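Local coordinates for fatty acid amide hydrolase (Candida albicans, PDB 6KVR), which probably hydrolyses amides of monocarboxylic acids, fatty acid amides presumably among them, to the carboxylate and ammonium, at residues Cys120-Phe125 with Ile167-Tyr172; Val173-Asn178 with Arg405-Gly410; Asp211-Asn214 with Gly218-Lys221. All coordinates share one frame; numbering follows the deposited sequence.

How the contacts relate
Contact 3 is buried, contacts 1 and 2 only partly, and distance from the centre of the chain grows in the order 3, 1, 2, at about 13, 16 and 23 Å from contact centre to chain centre. Contacts 1 and 2 share the loop between strand 155-158 and helix 185-192, within which Thr-168 N and Asn-178 O lie 2.9 Å apart, a probable hydrogen bond. Contact 1 touches contact 3 through Cys-120 and Thr-220; contacts 2 and 3 do not meet. The chemistry differs likewise: edge-on selenium and a water bridge in contact 1, a helix-end carbonyl in contact 2, direct backbone and serine bonds with waters in contact 3.

Contact 1. Residues Cys120-Phe125 with Ile167-Tyr172; sequences CAMELF and ITHGGY
Met-122, present as selenomethionine, meets the imidazole of His-169 at the ring's edge instead of over a face. Its SE lies 4.9 Å from the centroid of the His-169 ring and 85° off the ring normal, which puts selenium in the ring plane. The nearest approach is made by the terminal methyl, Met-122 CE to His-169 CE1 at 3.7 Å, and the same methyl stands 3.8 Å from His-169 NE2. CG of Met-122 is anti to the carbonyl carbon (chi1 -46°), and bends at chi2 and chi3 then turn the methyl to this edge. Phe-216 stacks on the His-169 ring and also touches Met-122.

The ring is fixed from within its own segment. Gly-171 N donates to His-169 ND1 over 2.9 Å, in the ring plane. His-169 to Tyr-172 is a type I' beta turn, closed by Tyr-172 N to His-169 O at 2.9 Å; Gly-170 and Gly-171 take its positive phi values.

No direct hydrogen bond joins the two segments. A water instead donates to Glu-123 OE1 at 2.8 Å and accepts from Ile-167 N at 3.2 Å. The other carboxylate oxygen of Glu-123 forms a salt bridge with Arg-200, which also bonds the carbonyl of Ile-167. Met-122 and Glu-123 both face Arg-200 in a classic beta bulge at strand 123-124, one of the two outermost strands of the central sheet, and the CB bonds of both residues point toward 167-172.

Because ND1 accepts a hydrogen bond from Gly-171 N, it should carry no hydrogen, and a neutral ring would have its hydrogen on NE2; the bond NE2 makes elsewhere is compatible with this. The link across is dispersive at the ring edge and mediated by water and Arg-200 at the carboxylate.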
ATOM      1  N   CYS A 120     -21.755   4.163  26.838  1.00 27.27           N
ATOM      2  CA  CYS A 120     -20.946   3.678  25.734  1.00 25.87           C
ATOM      3  C   CYS A 120     -21.716   3.414  24.434  1.00 27.69           C
ATOM      4  O   CYS A 120     -21.074   3.259  23.390  1.00 31.54           O
ATOM      5  CB  CYS A 120     -20.226   2.394  26.158  1.00 27.19           C
ATOM      6  SG  CYS A 120     -21.368   1.085  26.642  1.00 37.36           S
ATOM      7  N   ALA A 121     -23.050   3.369  24.445  1.00 26.09           N
ATOM      8  CA  ALA A 121     -23.818   3.085  23.234  1.00 28.90           C
ATOM      9  C   ALA A 121     -24.326   4.366  22.568  1.00 31.97           C
ATOM     10  O   ALA A 121     -24.667   5.339  23.250  1.00 29.08           O
ATOM     11  CB  ALA A 121     -25.004   2.165  23.542  1.00 27.91           C
HETATM   12  N   MSE A 122     -24.372   4.362  21.226  1.00 31.02           N
HETATM   13  CA  MSE A 122     -25.086   5.404  20.468  1.00 33.10           C
HETATM   14  C   MSE A 122     -26.399   4.885  19.895  1.00 30.92           C
HETATM   15  O   MSE A 122     -27.321   5.660  19.623  1.00 31.13           O
HETATM   16  CB  MSE A 122     -24.247   5.961  19.305  1.00 33.06           C
HETATM   17  CG  MSE A 122     -22.819   6.291  19.636  1.00 36.58           C
HETATM   18 SE   MSE A 122     -22.123   7.877  18.662  0.45 36.04          SE
HETATM   19  CE  MSE A 122     -23.695   8.943  19.047  1.00 27.79           C
ATOM     20  N   GLU A 123     -26.451   3.573  19.673  1.00 28.33           N
ATOM     21  CA  GLU A 123     -27.619   2.907  19.124  1.00 28.52           C
ATOM     22  C   GLU A 123     -27.711   1.536  19.769  1.00 30.12           C
ATOM     23  O   GLU A 123     -26.702   0.842  19.926  1.00 33.63           O
ATOM     24  CB  GLU A 123     -27.545   2.772  17.593  1.00 29.33           C
ATOM     25  CG  GLU A 123     -28.082   3.981  16.814  1.00 37.24           C
ATOM     26  CD  GLU A 123     -28.442   3.658  15.351  1.00 41.01           C
ATOM     27  OE1 GLU A 123     -29.133   4.482  14.696  1.00 38.24           O
ATOM     28  OE2 GLU A 123     -28.023   2.583  14.858  1.00 32.16           O
ATOM     29  N   LEU A 124     -28.921   1.160  20.159  1.00 31.46           N
ATOM     30  CA  LEU A 124     -29.183  -0.142  20.748  1.00 29.30           C
ATOM     31  C   LEU A 124     -30.301  -0.793  19.960  1.00 25.19           C
ATOM     32  O   LEU A 124     -31.294  -0.138  19.642  1.00 30.07           O
ATOM     33  CB  LEU A 124     -29.591  -0.005  22.207  1.00 35.61           C
ATOM     34  CG  LEU A 124     -28.511  -0.125  23.267  1.00 36.18           C
ATOM     35  CD1 LEU A 124     -29.135   0.175  24.636  1.00 30.98           C
ATOM     36  CD2 LEU A 124     -27.947  -1.519  23.216  1.00 29.58           C
ATOM     37  N   PHE A 125     -30.129  -2.062  19.611  1.00 25.59           N
ATOM     38  CA  PHE A 125     -31.196  -2.764  18.907  1.00 25.64           C
ATOM     39  C   PHE A 125     -31.187  -4.219  19.381  1.00 32.95           C
ATOM     40  O   PHE A 125     -30.903  -5.156  18.621  1.00 30.32           O
ATOM     41  CB  PHE A 125     -31.101  -2.646  17.381  1.00 30.67           C
ATOM     42  CG  PHE A 125     -29.699  -2.607  16.819  1.00 27.61           C
ATOM     43  CD1 PHE A 125     -28.961  -1.425  16.807  1.00 32.67           C
ATOM     44  CD2 PHE A 125     -29.150  -3.736  16.229  1.00 30.58           C
ATOM     45  CE1 PHE A 125     -27.665  -1.383  16.238  1.00 30.27           C
ATOM     46  CE2 PHE A 125     -27.871  -3.713  15.662  1.00 28.55           C
ATOM     47  CZ  PHE A 125     -27.124  -2.531  15.670  1.00 30.62           C
ATOM     48  N   ILE A 167     -28.955   4.985  10.428  1.00 28.64           N
ATOM     49  CA  ILE A 167     -28.177   6.213  10.423  1.00 26.34           C
ATOM     50  C   ILE A 167     -26.723   5.877  10.667  1.00 29.58           C
ATOM     51  O   ILE A 167     -26.393   5.101  11.574  1.00 27.06           O
ATOM     52  CB  ILE A 167     -28.683   7.189  11.497  1.00 26.04           C
ATOM     53  CG1 ILE A 167     -30.070   7.723  11.158  1.00 28.05           C
ATOM     54  CG2 ILE A 167     -27.691   8.345  11.663  1.00 26.15           C
ATOM     55  CD1 ILE A 167     -30.757   8.367  12.394  1.00 31.79           C
ATOM     56  N   THR A 168     -25.846   6.464   9.854  1.00 23.47           N
ATOM     57  CA  THR A 168     -24.405   6.364  10.028  1.00 26.68           C
ATOM     58  C   THR A 168     -23.840   7.770   9.900  1.00 23.57           C
ATOM     59  O   THR A 168     -23.755   8.314   8.795  1.00 26.12           O
ATOM     60  CB  THR A 168     -23.792   5.414   9.006  1.00 23.48           C
ATOM     61  OG1 THR A 168     -24.444   4.151   9.112  1.00 23.63           O
ATOM     62  CG2 THR A 168     -22.285   5.236   9.256  1.00 22.83           C
ATOM     63  N   HIS A 169     -23.465   8.362  11.024  1.00 22.00           N
ATOM     64  CA  HIS A 169     -23.101   9.762  11.034  1.00 25.12           C
ATOM     65  C   HIS A 169     -21.653  10.019  11.403  1.00 26.13           C
ATOM     66  O   HIS A 169     -21.167  11.133  11.168  1.00 22.84           O
ATOM     67  CB  HIS A 169     -24.027  10.539  11.993  1.00 28.69           C
ATOM     68  CG  HIS A 169     -24.077   9.969  13.375  1.00 26.80           C
ATOM     69  ND1 HIS A 169     -22.973   9.929  14.199  1.00 31.05           N
ATOM     70  CD2 HIS A 169     -25.094   9.414  14.077  1.00 27.38           C
ATOM     71  CE1 HIS A 169     -23.308   9.370  15.352  1.00 28.44           C
ATOM     72  NE2 HIS A 169     -24.592   9.059  15.305  1.00 29.65           N
ATOM     73  N   GLY A 170     -20.949   9.036  11.961  1.00 28.96           N
ATOM     74  CA  GLY A 170     -19.535   9.212  12.270  1.00 27.95           C
ATOM     75  C   GLY A 170     -19.234  10.348  13.225  1.00 32.86           C
ATOM     76  O   GLY A 170     -18.134  10.921  13.170  1.00 27.23           O
ATOM     77  N   GLY A 171     -20.194  10.700  14.095  1.00 26.44           N
ATOM     78  CA  GLY A 171     -20.054  11.821  14.998  1.00 26.12           C
ATOM     79  C   GLY A 171     -20.401  13.186  14.425  1.00 27.33           C
ATOM     80  O   GLY A 171     -20.333  14.180  15.163  1.00 27.73           O
ATOM     81  N   TYR A 172     -20.772  13.276  13.145  1.00 25.72           N
ATOM     82  CA  TYR A 172     -21.095  14.551  12.505  1.00 25.69           C
ATOM     83  C   TYR A 172     -22.608  14.719  12.480  1.00 25.58           C
ATOM     84  O   TYR A 172     -23.320  13.861  11.943  1.00 25.48           O
ATOM     85  CB  TYR A 172     -20.537  14.623  11.082  1.00 25.73           C
ATOM     86  CG  TYR A 172     -19.029  14.515  10.982  1.00 27.69           C
ATOM     87  CD1 TYR A 172     -18.212  15.611  11.249  1.00 24.99           C
ATOM     88  CD2 TYR A 172     -18.422  13.319  10.618  1.00 24.97           C
ATOM     89  CE1 TYR A 172     -16.827  15.523  11.147  1.00 22.64           C
ATOM     90  CE2 TYR A 172     -17.046  13.216  10.528  1.00 28.16           C
ATOM     91  CZ  TYR A 172     -16.255  14.321  10.796  1.00 26.96           C
ATOM     92  OH  TYR A 172     -14.889  14.222  10.694  1.00 26.46           O
TER
HETATM   93  O   HOH W   1     -31.143   4.427  12.750  1.00 36.50           O

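Contact 2. Residues Val173-Asn178 with Arg405-Gly410; sequences VSKIVN and RKLLSG
The peptide carbonyl of Leu-407 is the flat group that receives the other segment: Ser-174 OG lies in the carbonyl plane on a lone pair of Leu-407 O, with a C=O...donor angle of 137°, and the hydroxyl donates over 2.8 Å. A second carbonyl, two residues earlier in the helix, is gripped differently. Arg-405 O takes Ser-409 OG at 2.8 Å on one face of its plane and Ser-409 N at 2.8 Å on the opposite face, so that the serine hydroxyl is spent inside helix 402-409.

A water joins the same two partners by a second path, accepting from Ser-174 N at 3.0 Å and probably donating to Leu-407 O at 2.7 Å. The hydroxyl of Ser-174 sits between its backbone N and carbonyl carbon (chi1 72°), which carries it to the helix while the N-H beside it serves the water. Ser-174 belongs to the short 3-10 segment that starts at Val-173. Behind its hydroxyl, Ser-174 CB rests 3.8 Å from Gly-410 C, where the lack of a side chain lets the two backbones come close. Apolar contact is added by Lys-175, whose chain bends at chi2 (-84°) to bring CE within 3.6 Å of Leu-407 CD2.

The contact joins the loop leading to helix 185-192 to the C-terminal end of helix 402-409. Val-173, just before Ser-174, packs on Tyr-23, Trp-27 and Val-31 of helix 20-40.

Carbonyls in the last turn of a helix run short of donors from the helix itself; for Leu-407 the hydroxyl supplies one and the water probably a second. The partial negative charge expected at that end may strengthen these polar bonds, while the packing of Lys-175 on Leu-407 forms a separate, apolar component.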
ATOM      1  N   VAL A 173     -23.106  15.807  13.070  1.00 24.76           N
ATOM      2  CA  VAL A 173     -24.558  15.991  13.102  1.00 23.92           C
ATOM      3  C   VAL A 173     -25.098  16.149  11.687  1.00 26.30           C
ATOM      4  O   VAL A 173     -26.168  15.622  11.353  1.00 23.13           O
ATOM      5  CB  VAL A 173     -24.938  17.179  14.007  1.00 29.75           C
ATOM      6  CG1 VAL A 173     -26.380  17.624  13.732  1.00 22.03           C
ATOM      7  CG2 VAL A 173     -24.764  16.768  15.472  1.00 27.25           C
ATOM      8  N   SER A 174     -24.337  16.833  10.817  1.00 22.90           N
ATOM      9  CA  SER A 174     -24.736  16.970   9.425  1.00 27.80           C
ATOM     10  C   SER A 174     -25.032  15.630   8.762  1.00 25.93           C
ATOM     11  O   SER A 174     -25.811  15.588   7.809  1.00 28.01           O
ATOM     12  CB  SER A 174     -23.651  17.715   8.645  1.00 25.30           C
ATOM     13  OG  SER A 174     -22.516  16.882   8.463  1.00 30.73           O
ATOM     14  N   LYS A 175     -24.468  14.530   9.261  1.00 25.87           N
ATOM     15  CA  LYS A 175     -24.674  13.216   8.665  1.00 24.79           C
ATOM     16  C   LYS A 175     -25.763  12.407   9.364  1.00 26.16           C
ATOM     17  O   LYS A 175     -25.923  11.215   9.071  1.00 24.40           O
ATOM     18  CB  LYS A 175     -23.362  12.425   8.662  1.00 24.28           C
ATOM     19  CG  LYS A 175     -22.303  13.008   7.753  1.00 24.93           C
ATOM     20  CD  LYS A 175     -22.556  12.506   6.340  1.00 32.53           C
ATOM     21  CE  LYS A 175     -21.932  13.357   5.269  1.00 37.88           C
ATOM     22  NZ  LYS A 175     -21.893  12.547   4.027  1.00 42.57           N
ATOM     23  N   ILE A 176     -26.525  13.016  10.274  1.00 22.88           N
ATOM     24  CA  ILE A 176     -27.585  12.270  10.944  1.00 26.01           C
ATOM     25  C   ILE A 176     -28.679  11.840   9.977  1.00 30.21           C
ATOM     26  O   ILE A 176     -29.511  10.996  10.330  1.00 31.43           O
ATOM     27  CB  ILE A 176     -28.166  13.094  12.116  1.00 31.46           C
ATOM     28  CG1 ILE A 176     -28.986  12.201  13.058  1.00 27.06           C
ATOM     29  CG2 ILE A 176     -28.988  14.262  11.598  1.00 23.78           C
ATOM     30  CD1 ILE A 176     -29.596  12.959  14.224  1.00 34.30           C
ATOM     31  N   VAL A 177     -28.672  12.374   8.752  1.00 29.73           N
ATOM     32  CA  VAL A 177     -29.615  11.986   7.710  1.00 29.82           C
ATOM     33  C   VAL A 177     -28.997  11.010   6.712  1.00 34.48           C
ATOM     34  O   VAL A 177     -29.590  10.736   5.670  1.00 32.37           O
ATOM     35  CB  VAL A 177     -30.157  13.227   6.988  1.00 34.38           C
ATOM     36  CG1 VAL A 177     -30.912  14.126   7.970  1.00 32.80           C
ATOM     37  CG2 VAL A 177     -29.006  13.994   6.347  1.00 31.25           C
ATOM     38  N   ASN A 178     -27.821  10.470   7.010  1.00 29.27           N
ATOM     39  CA  ASN A 178     -27.132   9.562   6.103  1.00 24.28           C
ATOM     40  C   ASN A 178     -27.471   8.123   6.486  1.00 28.06           C
ATOM     41  O   ASN A 178     -27.047   7.642   7.541  1.00 29.69           O
ATOM     42  CB  ASN A 178     -25.629   9.812   6.154  1.00 27.66           C
ATOM     43  CG  ASN A 178     -24.850   8.843   5.283  1.00 31.79           C
ATOM     44  OD1 ASN A 178     -25.066   8.785   4.078  1.00 24.83           O
ATOM     45  ND2 ASN A 178     -23.958   8.060   5.896  1.00 23.47           N
ATOM     46  N   ARG A 405     -13.974  20.717   8.087  1.00 23.80           N
ATOM     47  CA  ARG A 405     -14.788  21.936   8.078  1.00 29.95           C
ATOM     48  C   ARG A 405     -16.085  21.745   7.285  1.00 26.03           C
ATOM     49  O   ARG A 405     -17.148  22.203   7.710  1.00 24.21           O
ATOM     50  CB  ARG A 405     -13.980  23.110   7.516  1.00 23.16           C
ATOM     51  CG  ARG A 405     -14.583  24.494   7.820  1.00 26.27           C
ATOM     52  CD  ARG A 405     -13.566  25.609   7.625  1.00 26.02           C
ATOM     53  NE  ARG A 405     -12.932  25.486   6.319  1.00 28.51           N
ATOM     54  CZ  ARG A 405     -11.684  25.074   6.130  1.00 30.27           C
ATOM     55  NH1 ARG A 405     -10.878  24.819   7.152  1.00 28.04           N
ATOM     56  NH2 ARG A 405     -11.240  24.899   4.889  1.00 28.08           N
ATOM     57  N   LYS A 406     -16.023  21.060   6.137  1.00 26.43           N
ATOM     58  CA  LYS A 406     -17.242  20.825   5.369  1.00 27.69           C
ATOM     59  C   LYS A 406     -18.248  20.000   6.159  1.00 27.72           C
ATOM     60  O   LYS A 406     -19.444  20.324   6.186  1.00 26.47           O
ATOM     61  CB  LYS A 406     -16.925  20.136   4.049  1.00 26.84           C
ATOM     62  CG  LYS A 406     -18.164  19.922   3.202  1.00 28.82           C
ATOM     63  CD  LYS A 406     -18.133  18.562   2.522  1.00 40.66           C
ATOM     64  CE  LYS A 406     -17.356  18.614   1.221  1.00 44.26           C
ATOM     65  NZ  LYS A 406     -17.976  19.566   0.259  1.00 54.35           N
ATOM     66  N   LEU A 407     -17.790  18.928   6.812  1.00 26.74           N
ATOM     67  CA  LEU A 407     -18.732  18.085   7.548  1.00 26.70           C
ATOM     68  C   LEU A 407     -19.256  18.778   8.801  1.00 22.57           C
ATOM     69  O   LEU A 407     -20.405  18.568   9.177  1.00 25.54           O
ATOM     70  CB  LEU A 407     -18.080  16.752   7.899  1.00 26.24           C
ATOM     71  CG  LEU A 407     -17.726  15.893   6.673  1.00 30.37           C
ATOM     72  CD1 LEU A 407     -16.541  15.000   6.983  1.00 25.21           C
ATOM     73  CD2 LEU A 407     -18.929  15.062   6.222  1.00 25.90           C
ATOM     74  N   LEU A 408     -18.446  19.618   9.442  1.00 23.83           N
ATOM     75  CA  LEU A 408     -18.880  20.292  10.663  1.00 23.98           C
ATOM     76  C   LEU A 408     -19.775  21.492  10.363  1.00 28.35           C
ATOM     77  O   LEU A 408     -20.801  21.679  11.026  1.00 27.24           O
ATOM     78  CB  LEU A 408     -17.666  20.727  11.488  1.00 20.95           C
ATOM     79  CG  LEU A 408     -16.913  19.646  12.289  1.00 25.97           C
ATOM     80  CD1 LEU A 408     -15.553  20.155  12.790  1.00 25.14           C
ATOM     81  CD2 LEU A 408     -17.741  19.070  13.445  1.00 21.88           C
ATOM     82  N   SER A 409     -19.411  22.312   9.370  1.00 26.35           N
ATOM     83  CA  SER A 409     -20.205  23.490   9.025  1.00 29.62           C
ATOM     84  C   SER A 409     -21.532  23.130   8.354  1.00 33.76           C
ATOM     85  O   SER A 409     -22.450  23.964   8.343  1.00 30.83           O
ATOM     86  CB  SER A 409     -19.401  24.431   8.114  1.00 27.70           C
ATOM     87  OG  SER A 409     -19.187  23.842   6.831  1.00 24.63           O
ATOM     88  N   GLY A 410     -21.663  21.916   7.807  1.00 32.43           N
ATOM     89  CA  GLY A 410     -22.942  21.500   7.243  1.00 27.53           C
ATOM     90  C   GLY A 410     -24.086  21.497   8.242  1.00 31.07           C
ATOM     91  O   GLY A 410     -25.255  21.571   7.841  1.00 31.33           O
TER
HETATM   92  O   HOH W   2     -21.919  18.494  11.471  1.00 20.54           O

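Contact 3. Residues Asp211-Asn214 with Gly218-Lys221; sequences DSAN and GLTK
The two backbones run antiparallel at Asn-214 and Gly-218, joined by Asn-214 N to Gly-218 O (3.3 Å) and a weak return bond from Gly-218 N to Asn-214 O. Farther along, the backbone meets a side chain: Thr-220 N donates to Ser-212 OG at 3.0 Å, nearly straight (163°). That hydroxyl lies between its own N and carbonyl carbon (chi1 40°), turned at Thr-220, and it also has a water 2.6 Å from Ser-212 OG.

The three residues between the segments make this a tight turn-back before strand 221-222. Asn-214 OD1 accepts from Phe-216 N, an Asx turn, and from Thr-217 N as well. The amide's other end, Asn-214 ND2, donates to Ser-212 O at 3.1 Å, almost along the C=O axis. The side chain of Ser-212 is about 8 Å from that of Ser-233, a predicted charge-relay residue.

Ala-213 CB touches Leu-219 CD2 at 3.7 Å. A second water donates to Asp-211 OD2 (2.9 Å) and to Thr-220 O (2.9 Å), while the carboxylate is held by Ser-229 and the backbone N of Glu-476. Thr-220 OG1 bonds Ser-202.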
ATOM      1  N   ASP A 211     -10.611  10.499  23.221  1.00 26.52           N
ATOM      2  CA  ASP A 211     -11.702  10.758  24.161  1.00 25.15           C
ATOM      3  C   ASP A 211     -13.003  10.696  23.357  1.00 29.57           C
ATOM      4  O   ASP A 211     -12.979  10.379  22.165  1.00 25.74           O
ATOM      5  CB  ASP A 211     -11.512  12.113  24.848  1.00 26.05           C
ATOM      6  CG  ASP A 211     -12.426  12.297  26.038  1.00 32.57           C
ATOM      7  OD1 ASP A 211     -12.778  13.464  26.339  1.00 31.57           O
ATOM      8  OD2 ASP A 211     -12.796  11.273  26.674  1.00 34.60           O
ATOM      9  N   SER A 212     -14.138  11.071  23.980  1.00 27.16           N
ATOM     10  CA  SER A 212     -15.445  10.744  23.417  1.00 27.74           C
ATOM     11  C   SER A 212     -16.416  11.907  23.182  1.00 29.17           C
ATOM     12  O   SER A 212     -17.490  11.668  22.602  1.00 27.54           O
ATOM     13  CB  SER A 212     -16.157   9.711  24.312  1.00 25.50           C
ATOM     14  OG  SER A 212     -15.960   9.993  25.686  1.00 23.74           O
ATOM     15  N   ALA A 213     -16.098  13.142  23.588  1.00 23.40           N
ATOM     16  CA  ALA A 213     -17.122  14.193  23.577  1.00 22.89           C
ATOM     17  C   ALA A 213     -17.749  14.339  22.198  1.00 22.83           C
ATOM     18  O   ALA A 213     -17.049  14.484  21.195  1.00 22.85           O
ATOM     19  CB  ALA A 213     -16.539  15.537  24.027  1.00 23.51           C
ATOM     20  N   ASN A 214     -19.077  14.280  22.155  1.00 27.14           N
ATOM     21  CA  ASN A 214     -19.831  14.509  20.930  1.00 26.90           C
ATOM     22  C   ASN A 214     -21.172  15.149  21.288  1.00 31.96           C
ATOM     23  O   ASN A 214     -21.606  15.127  22.445  1.00 26.04           O
ATOM     24  CB  ASN A 214     -20.042  13.202  20.161  1.00 25.00           C
ATOM     25  CG  ASN A 214     -20.981  12.254  20.889  1.00 30.11           C
ATOM     26  OD1 ASN A 214     -22.205  12.376  20.785  1.00 30.35           O
ATOM     27  ND2 ASN A 214     -20.412  11.302  21.628  1.00 28.51           N
ATOM     28  N   GLY A 218     -22.893  13.008  24.466  1.00 29.81           N
ATOM     29  CA  GLY A 218     -22.009  13.562  25.494  1.00 32.18           C
ATOM     30  C   GLY A 218     -20.741  12.742  25.671  1.00 33.32           C
ATOM     31  O   GLY A 218     -20.060  12.418  24.693  1.00 37.27           O
ATOM     32  N   LEU A 219     -20.415  12.403  26.917  1.00 29.97           N
ATOM     33  CA  LEU A 219     -19.165  11.730  27.252  1.00 30.72           C
ATOM     34  C   LEU A 219     -19.391  10.262  27.590  1.00 26.61           C
ATOM     35  O   LEU A 219     -20.402   9.889  28.193  1.00 29.66           O
ATOM     36  CB  LEU A 219     -18.473  12.402  28.445  1.00 26.62           C
ATOM     37  CG  LEU A 219     -18.198  13.894  28.375  1.00 32.26           C
ATOM     38  CD1 LEU A 219     -17.900  14.469  29.774  1.00 34.40           C
ATOM     39  CD2 LEU A 219     -17.057  14.173  27.385  1.00 27.77           C
ATOM     40  N   THR A 220     -18.419   9.434  27.225  1.00 24.64           N
ATOM     41  CA  THR A 220     -18.390   8.023  27.611  1.00 27.40           C
ATOM     42  C   THR A 220     -17.316   7.826  28.674  1.00 25.84           C
ATOM     43  O   THR A 220     -16.224   8.384  28.557  1.00 26.53           O
ATOM     44  CB  THR A 220     -18.135   7.137  26.383  1.00 25.67           C
ATOM     45  OG1 THR A 220     -19.227   7.306  25.469  1.00 25.95           O
ATOM     46  CG2 THR A 220     -17.994   5.640  26.747  1.00 23.14           C
ATOM     47  N   LYS A 221     -17.620   7.048  29.715  1.00 25.45           N
ATOM     48  CA  LYS A 221     -16.778   6.990  30.907  1.00 27.35           C
ATOM     49  C   LYS A 221     -16.084   5.638  31.058  1.00 26.13           C
ATOM     50  O   LYS A 221     -16.544   4.617  30.543  1.00 25.27           O
ATOM     51  CB  LYS A 221     -17.605   7.285  32.170  1.00 26.75           C
ATOM     52  CG  LYS A 221     -18.026   8.749  32.298  1.00 29.19           C
ATOM     53  CD  LYS A 221     -16.804   9.690  32.265  1.00 26.35           C
ATOM     54  CE  LYS A 221     -17.177  11.081  32.786  1.00 28.75           C
ATOM     55  NZ  LYS A 221     -15.983  11.922  33.028  1.00 26.81           N
TER
HETATM   56  O   HOH W   3     -14.943  10.941  28.588  1.00 27.94           O
HETATM   57  O   HOH W   4     -14.370   7.967  26.282  1.00 26.44           O